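Local coordinates for protein MstE (Scytonema sp. PCC 10023, PDB 6SBF) that acts as a single-domain type II terpene cyclase that assembles complex isoprenoid scaffolds, probably on the way to merosterols, at residues L72-A75 with H76-E79; W99-N102 with Y103-G107; A184-P187 with E188-S191; D318-P321 with N322-P325. The protein carries 1 engineered substitution. One frame throughout, in Å; residues are numbered along the deposited sequence.

Interaction 1 (L72-A75 with H76-E79); sequences LPYA and HVHE
Y74 and V77 meet where a loop turns into helix 75-90, with Y74 at the N-cap position. Backbone hydrogen bonds define this first turn. Y74 O receives H78 N at 3.0 Å in a nearly straight bond (166° at the hydrogen). V77 N also reaches Y74 O, but the bond is bent and weak. One residue on, A75 O accepts E79 N at 2.9 Å, so the i to i+4 pattern is running from the start of the helix.

Apolar contacts come next. CG2 of V77 lies 3.9 Å from CB of Y74 and also approaches the edge of the tyrosine ring near its plane at CD2, while CG1 of the same valine touches L72 CD1 at 4.2 Å. One branched residue therefore packs against two loop side chains by separate methyls.

The aromatic pair is looser. The Y74 and H76 rings are turned by only 22°, yet their centroids stand 5.6 Å apart and the planes are slid so far that they barely overlap. The imidazole gets there because H76 CG sits between the backbone N and the carbonyl carbon (chi1 73°), which folds the ring back toward Y74 CB, 3.7 Å from H76 ND1. V77 CG2 stands over the centre of one imidazole face.

In the fold, the loop leads from helix 59-69 into helix 75-90 at the protein surface and leans on helix 18-37: Y74 OH is hydrogen-bonded to N29 OD1, L72 packs on I28 and V32, V77 on V32, and H76 on L36.

Interaction 2 (W99-N102 with Y103-G107); sequences WGYN and YILCG
N102 and L105 close a type I beta turn, N102 to L105, within the loop that joins helix 75-90 to helix 109-121. Y103, the first residue of 103-107, fills the second turn position and directs its side chain outward, where its ring stacks on H93.

At I104 the asparagine side chain comes into play. N102 CG lies between the backbone N and the carbonyl carbon (chi1 63°), which curls OD1 back over the turn, 3.1 Å from I104 N; this bond is weak, with an angle of 134° at the hydrogen, and backs up the beta turn. I104 CG1 lies close to the same oxygen, at 3.3 Å.

L105 N has two acceptors: N102 O at 3.2 Å, the bond that closes the turn, and more weakly N102 OD1. The amide oxygen thus serves two successive backbone N-H groups, while ND2 bonds A54 O and I56 O. With an alanine in place of N102, I104 N would probably lose its side-chain acceptor, and the carbonyls of A54 and I56 the donor that ties them to the turn. The L105 side chain turns toward Y101, its CG 4.0 Å from Y101 CB, the two chains crossing at a slant; Y101 OH goes on to bond S55 O.

C106 contributes backbone: a water accepts from Y101 N and donates to C106 O at 2.8 Å, bridging the two arms of the loop. G100 CA also approaches that carbonyl, and a CB on G100 would clash with it. At G107 the arms still run close, with its CA making a CA-H...O contact to W99 O at 3.4 Å.

Interaction 3 (A184-P187 with E188-S191); sequences AALP and EFRS
L186 O accepts F189 N at 3.0 Å and, weakly, R190 N, so the weakly bonded first turn of helix 187-200 shares one acceptor. P187 stands in this first turn, a place where proline is common because its nitrogen has no hydrogen for a helix bond to lose. A water extends the pattern: it donates to P187 O and accepts from S191 N, standing in for the direct bond that would continue the helix.

The R190 side chain carries most of the contact. Its CG is anti to the backbone N (chi1 -176°), and the aliphatic chain lies along the carbonyl of A184, with CB 3.5 Å from A184 O. A bend at chi3 (-49°) then swings the guanidinium over P187, so that P187 CA sits 3.8 Å above one face, offset toward its rim. A second water lies at the edge of the guanidinium in its plane, accepting from R190 NE and donating to A184 O, 2.7 Å from each.

E188 folds back as well: its chain bends at chi2 (87°), placing OE1 3.6 Å from P187 CD and near L186 CB, while OE2 makes a long, weak ion pair with R134. L186 and F189 lie side by side, CD1 to CD1 at 4.2 Å, and both reach L137 of helix 128-138.

Chemically the turn has two sides. Leucine and phenylalanine face the neighbouring helix, whereas the polar link from R190 NE to A184 O, in the loop after helix 177-183, runs through one water that satisfies both atoms and so joins loop and helix.

Interaction 4 (D318-P321 with N322-P325); sequences DRNP and NQFP
D318 and F324 bring a carboxylate and a phenyl ring together at a slant, their planes 55° apart: D318 OD2 lies 3.8 Å from F324 CB and 3.9 Å from F324 CD1, approaching the ring obliquely. F324 meets H326 edge-to-face, and W327 at a steep angle. In a second flat pair, the side chains of N320 and Q323 run alongside each other with their amide planes nearly perpendicular (87°), Q323 OE1 resting 3.6 Å from N320 CB.

The other carboxylate oxygen shapes the backbone. D318 OD1 accepts N320 N at 2.8 Å from above the carboxylate plane, forming an Asx turn. Replacing D318 by alanine would probably leave N320 N without its acceptor and F324 CB without the carboxylate beside it.

Two i to i+3 bonds then make a short 3-10 turn at P321 and N322: Q323 N to N320 O at 2.8 Å, and F324 N to P321 O at 3.2 Å. P321 O has a further, weak partner in W327 NE1.

This surface turn lies in the loop between strands 311-313 and 328-329 of a three-stranded sheet. N322 OD1 is hydrogen-bonded to R312 on the first of these strands, and N322 ND2 to G209 O; P321 packs on Y210 and P314.

Overall arrangement
Along the chain the four contacts come in series, each complete before the next begins, and none touches another. Interactions 1 and 3 are both helix starts, opening helices 75-90 and 187-200, whereas interactions 2 and 4 are loop turns. Interaction 2 follows the same helix 75-90 that interaction 1 begins, though their centres are about 27 Å apart. Interactions 2 and 3 come closest, with nearest atoms about 9 Å apart, and both contact helix 109-121. Interactions 1 and 4 lie on opposite sides of the chain's centre, about 40 Å between centres. The contacts are thus separate local turns at the connections of an alpha6-alpha6 barrel, with interaction 4 in a loop of the small mixed sheet.

Interaction 1 (L72-A75 with H76-E79)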
loop_
_atom_site.group_PDB
_atom_site.type_symbol
_atom_site.label_atom_id
_atom_site.label_comp_id
_atom_site.label_asym_id
_atom_site.label_seq_id
_atom_site.Cartn_x
_atom_site.Cartn_y
_atom_site.Cartn_z
ATOM N N LEU A 72 -12.339 -8.664 -5.521
ATOM C CA LEU A 72 -12.812 -9.695 -6.454
ATOM C C LEU A 72 -14.075 -10.409 -5.956
ATOM O O LEU A 72 -14.226 -10.680 -4.772
ATOM C CB LEU A 72 -11.748 -10.749 -6.649
ATOM C CG LEU A 72 -10.663 -10.266 -7.555
ATOM C CD1 LEU A 72 -9.363 -10.850 -7.221
ATOM C CD2 LEU A 72 -10.964 -10.287 -9.018
ATOM N N PRO A 73 -15.004 -10.689 -6.900
ATOM C CA PRO A 73 -16.247 -11.394 -6.582
ATOM C C PRO A 73 -16.155 -12.876 -6.904
ATOM O O PRO A 73 -17.036 -13.367 -7.639
ATOM C CB PRO A 73 -17.202 -10.741 -7.587
ATOM C CG PRO A 73 -16.350 -10.651 -8.836
ATOM C CD PRO A 73 -14.981 -10.236 -8.306
ATOM N N TYR A 74 -15.037 -13.501 -6.524
ATOM C CA TYR A 74 -14.867 -14.943 -6.685
ATOM C C TYR A 74 -14.849 -15.667 -5.347
ATOM O O TYR A 74 -14.158 -15.298 -4.413
ATOM C CB TYR A 74 -13.529 -15.227 -7.341
ATOM C CG TYR A 74 -13.369 -14.700 -8.733
ATOM C CD1 TYR A 74 -14.404 -14.545 -9.628
ATOM C CD2 TYR A 74 -12.101 -14.414 -9.221
ATOM C CE1 TYR A 74 -14.182 -14.183 -10.937
ATOM C CE2 TYR A 74 -11.876 -14.030 -10.523
ATOM C CZ TYR A 74 -12.912 -13.934 -11.399
ATOM O OH TYR A 74 -12.797 -13.616 -12.715
ATOM N N ALA A 75 -15.659 -16.741 -5.295
ATOM C CA ALA A 75 -15.750 -17.509 -4.058
ATOM C C ALA A 75 -14.384 -18.056 -3.638
ATOM O O ALA A 75 -14.097 -18.063 -2.424
ATOM C CB ALA A 75 -16.755 -18.635 -4.229
ATOM N N HIS A 76 -13.587 -18.530 -4.574
ATOM C CA HIS A 76 -12.291 -19.120 -4.162
ATOM C C HIS A 76 -11.309 -18.054 -3.643
ATOM O O HIS A 76 -10.472 -18.355 -2.795
ATOM C CB HIS A 76 -11.720 -19.978 -5.265
ATOM C CG HIS A 76 -11.188 -19.243 -6.423
ATOM N ND1 HIS A 76 -12.021 -18.563 -7.310
ATOM C CD2 HIS A 76 -9.933 -19.143 -6.902
ATOM C CE1 HIS A 76 -11.246 -18.051 -8.273
ATOM N NE2 HIS A 76 -10.007 -18.412 -8.045
ATOM N N VAL A 77 -11.477 -16.821 -4.123
ATOM C CA VAL A 77 -10.653 -15.728 -3.553
ATOM C C VAL A 77 -11.141 -15.387 -2.167
ATOM O O VAL A 77 -10.380 -15.214 -1.233
ATOM C CB VAL A 77 -10.641 -14.515 -4.490
ATOM C CG1 VAL A 77 -9.898 -13.376 -3.850
ATOM C CG2 VAL A 77 -10.004 -14.892 -5.814
ATOM N N HIS A 78 -12.473 -15.342 -1.967
ATOM C CA HIS A 78 -13.005 -15.102 -0.603
ATOM C C HIS A 78 -12.499 -16.170 0.356
ATOM O O HIS A 78 -12.131 -15.862 1.481
ATOM C CB HIS A 78 -14.534 -14.977 -0.573
ATOM C CG HIS A 78 -15.025 -14.433 0.713
ATOM N ND1 HIS A 78 -14.840 -13.119 1.070
ATOM C CD2 HIS A 78 -15.663 -15.041 1.764
ATOM C CE1 HIS A 78 -15.297 -12.954 2.291
ATOM N NE2 HIS A 78 -15.841 -14.125 2.753
ATOM N N GLU A 79 -12.437 -17.418 -0.113
ATOM C CA GLU A 79 -11.901 -18.525 0.752
ATOM C C GLU A 79 -10.441 -18.282 1.094
ATOM O O GLU A 79 -10.025 -18.511 2.240
ATOM C CB GLU A 79 -12.082 -19.863 0.049
ATOM C CG GLU A 79 -13.513 -20.331 -0.040
ATOM C CD GLU A 79 -13.737 -21.529 -0.944
ATOM O OE1 GLU A 79 -12.862 -21.946 -1.687
ATOM O OE2 GLU A 79 -14.899 -22.039 -0.890
#

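Interaction 2 (W99-N102 with Y103-G107)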
loop_
_atom_site.group_PDB
_atom_site.type_symbol
_atom_site.label_atom_id
_atom_site.label_comp_id
_atom_site.label_asym_id
_atom_site.label_seq_id
_atom_site.Cartn_x
_atom_site.Cartn_y
_atom_site.Cartn_z
ATOM N N TRP A 99 -0.194 -6.762 14.729
ATOM C CA TRP A 99 0.583 -7.517 13.773
ATOM C C TRP A 99 1.830 -6.698 13.372
ATOM O O TRP A 99 1.829 -5.486 13.587
ATOM C CB TRP A 99 -0.288 -7.898 12.605
ATOM C CG TRP A 99 -1.377 -8.877 12.931
ATOM C CD1 TRP A 99 -1.260 -10.218 12.986
ATOM C CD2 TRP A 99 -2.754 -8.561 13.215
ATOM N NE1 TRP A 99 -2.478 -10.800 13.297
ATOM C CE2 TRP A 99 -3.405 -9.788 13.399
ATOM C CE3 TRP A 99 -3.495 -7.401 13.302
ATOM C CZ2 TRP A 99 -4.765 -9.866 13.642
ATOM C CZ3 TRP A 99 -4.853 -7.483 13.521
ATOM C CH2 TRP A 99 -5.470 -8.700 13.704
ATOM N N GLY A 100 2.824 -7.369 12.778
ATOM C CA GLY A 100 4.040 -6.709 12.330
ATOM C C GLY A 100 4.526 -7.261 11.023
ATOM O O GLY A 100 3.847 -8.061 10.338
ATOM N N TYR A 101 5.721 -6.868 10.621
ATOM C CA TYR A 101 6.268 -7.237 9.307
ATOM C C TYR A 101 6.240 -8.770 9.168
ATOM O O TYR A 101 5.863 -9.287 8.142
ATOM C CB TYR A 101 7.688 -6.694 9.253
ATOM C CG TYR A 101 8.549 -7.108 8.100
ATOM C CD1 TYR A 101 8.404 -6.572 6.845
ATOM C CD2 TYR A 101 9.554 -8.064 8.286
ATOM C CE1 TYR A 101 9.215 -6.932 5.789
ATOM C CE2 TYR A 101 10.338 -8.442 7.212
ATOM C CZ TYR A 101 10.179 -7.912 5.961
ATOM O OH TYR A 101 11.008 -8.269 4.939
ATOM N N ASN A 102 6.706 -9.435 10.218
ATOM C CA ASN A 102 6.713 -10.905 10.283
ATOM C C ASN A 102 6.775 -11.278 11.774
ATOM O O ASN A 102 6.682 -10.429 12.669
ATOM C CB ASN A 102 7.854 -11.559 9.471
ATOM C CG ASN A 102 9.225 -11.186 9.987
ATOM O OD1 ASN A 102 9.339 -10.847 11.169
ATOM N ND2 ASN A 102 10.212 -11.320 9.087
ATOM N N TYR A 103 6.869 -12.588 12.076
ATOM C CA TYR A 103 6.739 -13.066 13.461
ATOM C C TYR A 103 7.727 -12.390 14.405
ATOM O O TYR A 103 7.400 -12.113 15.558
ATOM C CB TYR A 103 6.987 -14.582 13.530
ATOM C CG TYR A 103 6.715 -15.191 14.874
ATOM C CD1 TYR A 103 5.454 -15.644 15.204
ATOM C CD2 TYR A 103 7.691 -15.318 15.823
ATOM C CE1 TYR A 103 5.181 -16.229 16.429
ATOM C CE2 TYR A 103 7.448 -15.873 17.074
ATOM C CZ TYR A 103 6.168 -16.302 17.385
ATOM O OH TYR A 103 5.935 -16.814 18.620
ATOM N N ILE A 104 8.961 -12.186 13.923
ATOM C CA ILE A 104 10.056 -11.789 14.847
ATOM C C ILE A 104 10.043 -10.271 15.059
ATOM O O ILE A 104 10.655 -9.798 16.008
ATOM C CB ILE A 104 11.418 -12.302 14.377
ATOM C CG1 ILE A 104 11.869 -11.654 13.065
ATOM C CG2 ILE A 104 11.458 -13.829 14.329
ATOM C CD1 ILE A 104 13.296 -11.954 12.737
ATOM N N LEU A 105 9.338 -9.527 14.226
ATOM C CA LEU A 105 9.234 -8.068 14.431
ATOM C C LEU A 105 8.205 -7.712 15.485
ATOM O O LEU A 105 7.207 -8.475 15.713
ATOM C CB LEU A 105 8.848 -7.357 13.141
ATOM C CG LEU A 105 9.966 -6.557 12.494
ATOM C CD1 LEU A 105 10.402 -5.402 13.403
ATOM C CD2 LEU A 105 11.138 -7.439 12.073
ATOM N N CYS A 106 8.390 -6.563 16.108
ATOM C CA CYS A 106 7.379 -5.977 16.988
ATOM C C CYS A 106 6.170 -5.566 16.143
ATOM O O CYS A 106 6.216 -5.513 14.918
ATOM C CB CYS A 106 7.933 -4.790 17.750
ATOM S SG CYS A 106 8.547 -3.459 16.684
ATOM N N GLY A 107 5.080 -5.306 16.843
ATOM C CA GLY A 107 3.898 -4.795 16.157
ATOM C C GLY A 107 4.135 -3.450 15.556
ATOM O O GLY A 107 5.027 -2.687 15.998
HETATM O O HOH W 1 6.645 -4.634 12.248
#

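Interaction 3 (A184-P187 with E188-S191)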
loop_
_atom_site.group_PDB
_atom_site.type_symbol
_atom_site.label_atom_id
_atom_site.label_comp_id
_atom_site.label_asym_id
_atom_site.label_seq_id
_atom_site.Cartn_x
_atom_site.Cartn_y
_atom_site.Cartn_z
ATOM N N ALA A 184 -6.591 5.531 7.866
ATOM C CA ALA A 184 -7.842 6.299 7.617
ATOM C C ALA A 184 -8.788 5.543 6.677
ATOM O O ALA A 184 -9.928 6.012 6.546
ATOM C CB ALA A 184 -7.501 7.653 7.060
ATOM N N ALA A 185 -8.376 4.456 6.048
ATOM C CA ALA A 185 -9.307 3.542 5.322
ATOM C C ALA A 185 -10.286 2.881 6.316
ATOM O O ALA A 185 -11.330 2.420 5.879
ATOM C CB ALA A 185 -8.576 2.483 4.516
ATOM N N LEU A 186 -9.954 2.844 7.600
ATOM C CA LEU A 186 -10.797 2.257 8.645
ATOM C C LEU A 186 -11.775 3.326 9.082
ATOM O O LEU A 186 -11.384 4.395 9.540
ATOM C CB LEU A 186 -9.940 1.815 9.830
ATOM C CG LEU A 186 -8.885 0.769 9.495
ATOM C CD1 LEU A 186 -8.057 0.478 10.741
ATOM C CD2 LEU A 186 -9.470 -0.539 8.943
ATOM N N PRO A 187 -13.098 3.074 9.017
ATOM C CA PRO A 187 -14.058 4.131 9.345
ATOM C C PRO A 187 -13.925 4.596 10.795
ATOM O O PRO A 187 -14.241 5.702 11.108
ATOM C CB PRO A 187 -15.427 3.441 9.206
ATOM C CG PRO A 187 -15.184 2.222 8.395
ATOM C CD PRO A 187 -13.732 1.882 8.431
ATOM N N GLU A 188 -13.398 3.740 11.671
ATOM C CA GLU A 188 -13.247 4.074 13.107
ATOM C C GLU A 188 -12.185 5.176 13.306
ATOM O O GLU A 188 -12.262 5.882 14.329
ATOM C CB GLU A 188 -12.891 2.807 13.913
ATOM C CG GLU A 188 -13.906 1.693 13.859
ATOM C CD GLU A 188 -13.802 0.692 12.710
ATOM O OE1 GLU A 188 -12.936 0.911 11.761
ATOM O OE2 GLU A 188 -14.655 -0.252 12.751
ATOM N N PHE A 189 -11.234 5.302 12.378
ATOM C CA PHE A 189 -10.086 6.244 12.511
ATOM C C PHE A 189 -10.202 7.415 11.524
ATOM O O PHE A 189 -9.469 8.362 11.685
ATOM C CB PHE A 189 -8.754 5.506 12.314
ATOM C CG PHE A 189 -8.397 4.684 13.505
ATOM C CD1 PHE A 189 -8.809 3.373 13.621
ATOM C CD2 PHE A 189 -7.644 5.229 14.507
ATOM C CE1 PHE A 189 -8.472 2.667 14.756
ATOM C CE2 PHE A 189 -7.325 4.502 15.633
ATOM C CZ PHE A 189 -7.778 3.235 15.773
ATOM N N ARG A 190 -11.075 7.345 10.550
ATOM C CA ARG A 190 -11.073 8.280 9.418
ATOM C C ARG A 190 -11.269 9.701 9.953
ATOM O O ARG A 190 -10.492 10.648 9.601
ATOM C CB ARG A 190 -12.164 7.890 8.414
ATOM C CG ARG A 190 -12.124 8.771 7.186
ATOM C CD ARG A 190 -13.327 8.605 6.338
ATOM N NE ARG A 190 -13.696 7.274 6.017
ATOM C CZ ARG A 190 -14.866 6.721 6.321
ATOM N NH1 ARG A 190 -15.804 7.363 7.016
ATOM N NH2 ARG A 190 -15.071 5.498 5.937
ATOM N N SER A 191 -12.265 9.954 10.782
ATOM C CA SER A 191 -12.528 11.306 11.339
ATOM C C SER A 191 -11.367 11.809 12.208
ATOM O O SER A 191 -11.019 12.987 12.095
ATOM C CB SER A 191 -13.821 11.325 12.136
ATOM O OG SER A 191 -13.991 12.618 12.710
HETATM O O HOH W 2 -11.900 5.827 4.709
HETATM O O HOH W 3 -14.373 8.241 11.810
#

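Interaction 4 (D318-P321 with N322-P325)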
loop_
_atom_site.group_PDB
_atom_site.type_symbol
_atom_site.label_atom_id
_atom_site.label_comp_id
_atom_site.label_asym_id
_atom_site.label_seq_id
_atom_site.Cartn_x
_atom_site.Cartn_y
_atom_site.Cartn_z
ATOM N N ASP A 318 15.597 10.175 11.088
ATOM C CA ASP A 318 15.255 11.026 9.926
ATOM C C ASP A 318 13.740 11.256 9.844
ATOM O O ASP A 318 13.030 10.347 9.431
ATOM C CB ASP A 318 15.771 10.410 8.639
ATOM C CG ASP A 318 15.675 11.406 7.495
ATOM O OD1 ASP A 318 15.136 12.546 7.733
ATOM O OD2 ASP A 318 16.074 11.019 6.358
ATOM N N ARG A 319 13.248 12.429 10.244
ATOM C CA ARG A 319 11.806 12.781 10.080
ATOM C C ARG A 319 11.446 13.132 8.636
ATOM O O ARG A 319 10.242 13.243 8.359
ATOM C CB ARG A 319 11.412 13.909 11.002
ATOM C CG ARG A 319 11.550 13.588 12.479
ATOM C CD ARG A 319 10.772 14.611 13.284
ATOM N NE ARG A 319 11.006 14.612 14.727
ATOM C CZ ARG A 319 12.151 14.928 15.298
ATOM N NH1 ARG A 319 13.181 15.276 14.565
ATOM N NH2 ARG A 319 12.261 14.889 16.606
ATOM N N ASN A 320 12.426 13.306 7.745
ATOM C CA ASN A 320 12.169 13.936 6.442
ATOM C C ASN A 320 12.789 13.142 5.288
ATOM O O ASN A 320 13.639 13.660 4.561
ATOM C CB ASN A 320 12.730 15.376 6.547
ATOM C CG ASN A 320 11.944 16.270 7.513
ATOM O OD1 ASN A 320 10.751 16.467 7.333
ATOM N ND2 ASN A 320 12.593 16.821 8.527
ATOM N N PRO A 321 12.423 11.846 5.074
ATOM C CA PRO A 321 13.062 11.035 4.033
ATOM C C PRO A 321 12.883 11.579 2.609
ATOM O O PRO A 321 13.660 11.206 1.738
ATOM C CB PRO A 321 12.418 9.640 4.243
ATOM C CG PRO A 321 11.108 9.983 4.908
ATOM C CD PRO A 321 11.431 11.072 5.870
ATOM N N ASN A 322 11.859 12.405 2.381
ATOM C CA ASN A 322 11.696 12.995 1.028
ATOM C C ASN A 322 12.758 14.094 0.777
ATOM O O ASN A 322 12.797 14.581 -0.333
ATOM C CB ASN A 322 10.279 13.531 0.910
ATOM C CG ASN A 322 9.257 12.402 1.042
ATOM O OD1 ASN A 322 9.213 11.568 0.170
ATOM N ND2 ASN A 322 8.531 12.388 2.149
ATOM N N GLN A 323 13.502 14.445 1.827
ATOM C CA GLN A 323 14.617 15.421 1.752
ATOM C C GLN A 323 15.958 14.695 1.919
ATOM O O GLN A 323 16.931 15.366 2.175
ATOM C CB GLN A 323 14.398 16.547 2.779
ATOM C CG GLN A 323 13.302 17.524 2.364
ATOM C CD GLN A 323 13.069 18.598 3.408
ATOM O OE1 GLN A 323 12.671 18.335 4.545
ATOM N NE2 GLN A 323 13.314 19.832 3.022
ATOM N N PHE A 324 15.997 13.366 1.778
ATOM C CA PHE A 324 17.245 12.567 1.839
ATOM C C PHE A 324 17.661 12.221 0.422
ATOM O O PHE A 324 16.984 11.482 -0.296
ATOM C CB PHE A 324 16.964 11.304 2.642
ATOM C CG PHE A 324 18.154 10.416 2.903
ATOM C CD1 PHE A 324 19.052 10.697 3.922
ATOM C CD2 PHE A 324 18.377 9.305 2.125
ATOM C CE1 PHE A 324 20.117 9.842 4.176
ATOM C CE2 PHE A 324 19.408 8.427 2.390
ATOM C CZ PHE A 324 20.311 8.726 3.384
ATOM N N PRO A 325 18.781 12.810 -0.062
ATOM C CA PRO A 325 19.097 12.659 -1.484
ATOM C C PRO A 325 19.953 11.450 -1.800
ATOM O O PRO A 325 20.253 11.270 -2.979
ATOM C CB PRO A 325 19.832 13.957 -1.805
ATOM C CG PRO A 325 20.515 14.328 -0.509
ATOM C CD PRO A 325 19.535 13.917 0.565
#